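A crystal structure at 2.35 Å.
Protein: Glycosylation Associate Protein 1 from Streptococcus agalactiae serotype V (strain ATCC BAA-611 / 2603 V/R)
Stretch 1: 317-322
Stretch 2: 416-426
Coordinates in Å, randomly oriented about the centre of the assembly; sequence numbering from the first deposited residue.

Stretch 1 317-322: DLEIYF
Stretch 2 (416-426) DIINRLEYVRL

How does the backbone join the stretches? Strand 318-322 is extended, while the helix holding residues 416-420 is followed by a type I turn, Leu421 to Val424, and then Leu426 runs parallel to the strand. Ile320 pairs with Leu426, CA to CA 4.8 Å. Glu319 O accepts from both Arg425 N (2.9 Å) and Leu426 N (3.3 Å), and Tyr321 N donates almost straight to Leu426 O (2.8 Å, 175°).

Which polar groups add to this? Glu319 (chi1 t, chi2 t) reaches Arg420, where its OE1 forms a salt bridge with Arg420 NH1 at 2.5 Å; as a hydrogen bond it is weak, bent to 118°. Arg420 is t, p, t with chi4 61°. One water donates to Asp317 O (3.0 Å) and Tyr423 O (2.5 Å) and accepts from Glu319 N (2.8 Å), linking turn and strand.

What is packed and buried? Tyr321 (chi1 t, chi2 -85°) points toward stretch 2, its flat ring receiving Leu421 (m, t): CD2 lies 3.7 Å from the Tyr321 ring centroid, over one face. Val424 CG1 meets Tyr321 CB at 3.8 Å. On the shared sheet face, Ile320 (m, t) CD1 lies 4.2 Å from Leu426 (t, p) CD2, branched aliphatics suited to a buried, water-poor setting.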

# COMPACT_ATOMS: atom_id res chain seq x y z
N ASP A 317 -15.37 21.99 15.29
CA ASP A 317 -13.95 22.15 14.99
C ASP A 317 -13.74 22.24 13.48
O ASP A 317 -14.46 21.62 12.69
CB ASP A 317 -13.15 20.99 15.56
CG ASP A 317 -13.06 21.04 17.08
OD1 ASP A 317 -13.32 22.12 17.65
OD2 ASP A 317 -12.74 20.01 17.71
N LEU A 318 -12.76 23.04 13.07
CA LEU A 318 -12.36 23.15 11.67
C LEU A 318 -10.92 22.62 11.61
O LEU A 318 -9.96 23.38 11.75
CB LEU A 318 -12.45 24.57 11.14
CG LEU A 318 -13.85 25.19 11.04
CD1 LEU A 318 -13.74 26.70 10.89
CD2 LEU A 318 -14.62 24.61 9.87
N GLU A 319 -10.79 21.30 11.44
CA GLU A 319 -9.51 20.64 11.65
C GLU A 319 -8.69 20.63 10.36
O GLU A 319 -9.16 20.15 9.31
CB GLU A 319 -9.71 19.22 12.16
CG GLU A 319 -8.43 18.59 12.70
CD GLU A 319 -8.53 17.09 12.88
OE1 GLU A 319 -7.47 16.43 13.01
OE2 GLU A 319 -9.67 16.56 12.90
N ILE A 320 -7.48 21.18 10.45
CA ILE A 320 -6.53 21.22 9.35
C ILE A 320 -5.55 20.06 9.52
O ILE A 320 -4.94 19.89 10.59
CB ILE A 320 -5.77 22.56 9.30
CG1 ILE A 320 -6.74 23.73 9.15
CG2 ILE A 320 -4.73 22.56 8.17
CD1 ILE A 320 -6.06 25.05 8.92
N TYR A 321 -5.39 19.28 8.45
CA TYR A 321 -4.47 18.14 8.39
C TYR A 321 -3.23 18.58 7.62
O TYR A 321 -3.28 18.70 6.39
CB TYR A 321 -5.20 16.98 7.71
CG TYR A 321 -4.52 15.62 7.59
CD1 TYR A 321 -3.63 15.34 6.54
CD2 TYR A 321 -4.83 14.59 8.47
CE1 TYR A 321 -3.04 14.09 6.43
CE2 TYR A 321 -4.24 13.33 8.35
CZ TYR A 321 -3.34 13.09 7.33
OH TYR A 321 -2.75 11.85 7.21
N PHE A 322 -2.12 18.83 8.33
CA PHE A 322 -0.97 19.54 7.78
C PHE A 322 0.25 18.62 7.68
O PHE A 322 0.89 18.31 8.70
CB PHE A 322 -0.65 20.77 8.64
CG PHE A 322 0.26 21.79 7.97
CD1 PHE A 322 1.57 21.48 7.63
CD2 PHE A 322 -0.19 23.08 7.73
CE1 PHE A 322 2.41 22.44 7.06
CE2 PHE A 322 0.65 24.05 7.15
CZ PHE A 322 1.95 23.72 6.81
N ASP A 416 -5.23 4.32 9.57
CA ASP A 416 -5.04 5.51 10.40
C ASP A 416 -5.41 6.77 9.64
O ASP A 416 -6.21 7.59 10.12
CB ASP A 416 -3.59 5.61 10.84
CG ASP A 416 -3.29 4.80 12.05
OD1 ASP A 416 -4.24 4.20 12.59
OD2 ASP A 416 -2.11 4.74 12.43
N ILE A 417 -4.84 6.95 8.45
CA ILE A 417 -5.08 8.15 7.66
C ILE A 417 -6.56 8.31 7.41
O ILE A 417 -7.13 9.39 7.56
CB ILE A 417 -4.31 8.07 6.34
CG1 ILE A 417 -2.80 8.05 6.62
CG2 ILE A 417 -4.74 9.21 5.40
CD1 ILE A 417 -1.98 7.75 5.39
N ILE A 418 -7.21 7.21 7.03
CA ILE A 418 -8.63 7.22 6.75
C ILE A 418 -9.40 7.65 7.99
O ILE A 418 -10.31 8.49 7.91
CB ILE A 418 -9.09 5.84 6.25
CG1 ILE A 418 -8.50 5.56 4.86
CG2 ILE A 418 -10.60 5.77 6.23
CD1 ILE A 418 -8.67 4.10 4.37
N ASN A 419 -9.03 7.11 9.16
CA ASN A 419 -9.72 7.51 10.37
C ASN A 419 -9.41 8.96 10.72
O ASN A 419 -10.31 9.72 11.09
CB ASN A 419 -9.35 6.58 11.52
CG ASN A 419 -10.22 5.34 11.54
OD1 ASN A 419 -11.28 5.32 12.17
ND2 ASN A 419 -9.81 4.32 10.81
N ARG A 420 -8.15 9.38 10.54
CA ARG A 420 -7.78 10.73 10.94
C ARG A 420 -8.46 11.77 10.04
O ARG A 420 -8.75 12.88 10.50
CB ARG A 420 -6.25 10.85 10.98
CG ARG A 420 -5.72 11.96 11.96
CD ARG A 420 -5.92 11.56 13.47
NE ARG A 420 -5.22 12.38 14.48
CZ ARG A 420 -5.38 13.70 14.70
NH1 ARG A 420 -6.24 14.43 13.98
NH2 ARG A 420 -4.67 14.30 15.65
N LEU A 421 -8.80 11.42 8.80
CA LEU A 421 -9.40 12.35 7.86
C LEU A 421 -10.91 12.39 7.94
O LEU A 421 -11.53 13.20 7.23
CB LEU A 421 -8.98 11.98 6.43
CG LEU A 421 -7.55 12.37 6.09
CD1 LEU A 421 -7.13 11.77 4.74
CD2 LEU A 421 -7.38 13.88 6.09
N GLU A 422 -11.52 11.56 8.79
CA GLU A 422 -12.97 11.43 8.81
C GLU A 422 -13.66 12.78 8.96
O GLU A 422 -14.58 13.12 8.21
CB GLU A 422 -13.40 10.49 9.95
CG GLU A 422 -14.84 10.02 9.84
CD GLU A 422 -15.28 9.21 11.04
OE1 GLU A 422 -14.45 9.04 11.97
OE2 GLU A 422 -16.45 8.76 11.06
N TYR A 423 -13.22 13.57 9.93
CA TYR A 423 -13.85 14.85 10.24
C TYR A 423 -12.99 16.04 9.84
O TYR A 423 -13.26 17.15 10.28
CB TYR A 423 -14.21 14.90 11.73
CG TYR A 423 -15.22 13.84 12.15
CD1 TYR A 423 -16.58 13.97 11.82
CD2 TYR A 423 -14.83 12.71 12.86
CE1 TYR A 423 -17.51 13.00 12.19
CE2 TYR A 423 -15.75 11.73 13.22
CZ TYR A 423 -17.08 11.88 12.89
OH TYR A 423 -17.99 10.91 13.25
N VAL A 424 -11.99 15.85 8.98
CA VAL A 424 -11.06 16.92 8.67
C VAL A 424 -11.70 17.88 7.68
O VAL A 424 -12.44 17.49 6.78
CB VAL A 424 -9.72 16.36 8.15
CG1 VAL A 424 -8.94 17.39 7.33
CG2 VAL A 424 -8.86 15.93 9.34
N ARG A 425 -11.43 19.17 7.87
CA ARG A 425 -11.97 20.19 7.00
C ARG A 425 -11.03 20.51 5.84
O ARG A 425 -11.48 20.74 4.71
CB ARG A 425 -12.24 21.46 7.82
CG ARG A 425 -13.20 22.43 7.17
CD ARG A 425 -14.58 21.84 7.01
NE ARG A 425 -15.53 22.85 6.58
CZ ARG A 425 -16.77 22.60 6.17
NH1 ARG A 425 -17.22 21.34 6.13
NH2 ARG A 425 -17.56 23.59 5.79
N LEU A 426 -9.72 20.53 6.10
CA LEU A 426 -8.77 21.05 5.14
C LEU A 426 -7.47 20.25 5.18
O LEU A 426 -6.95 19.97 6.27
CB LEU A 426 -8.48 22.53 5.42
CG LEU A 426 -7.59 23.30 4.44
CD1 LEU A 426 -8.19 23.32 3.04
CD2 LEU A 426 -7.34 24.73 4.95
O HOH W 1 -12.89 19.48 11.24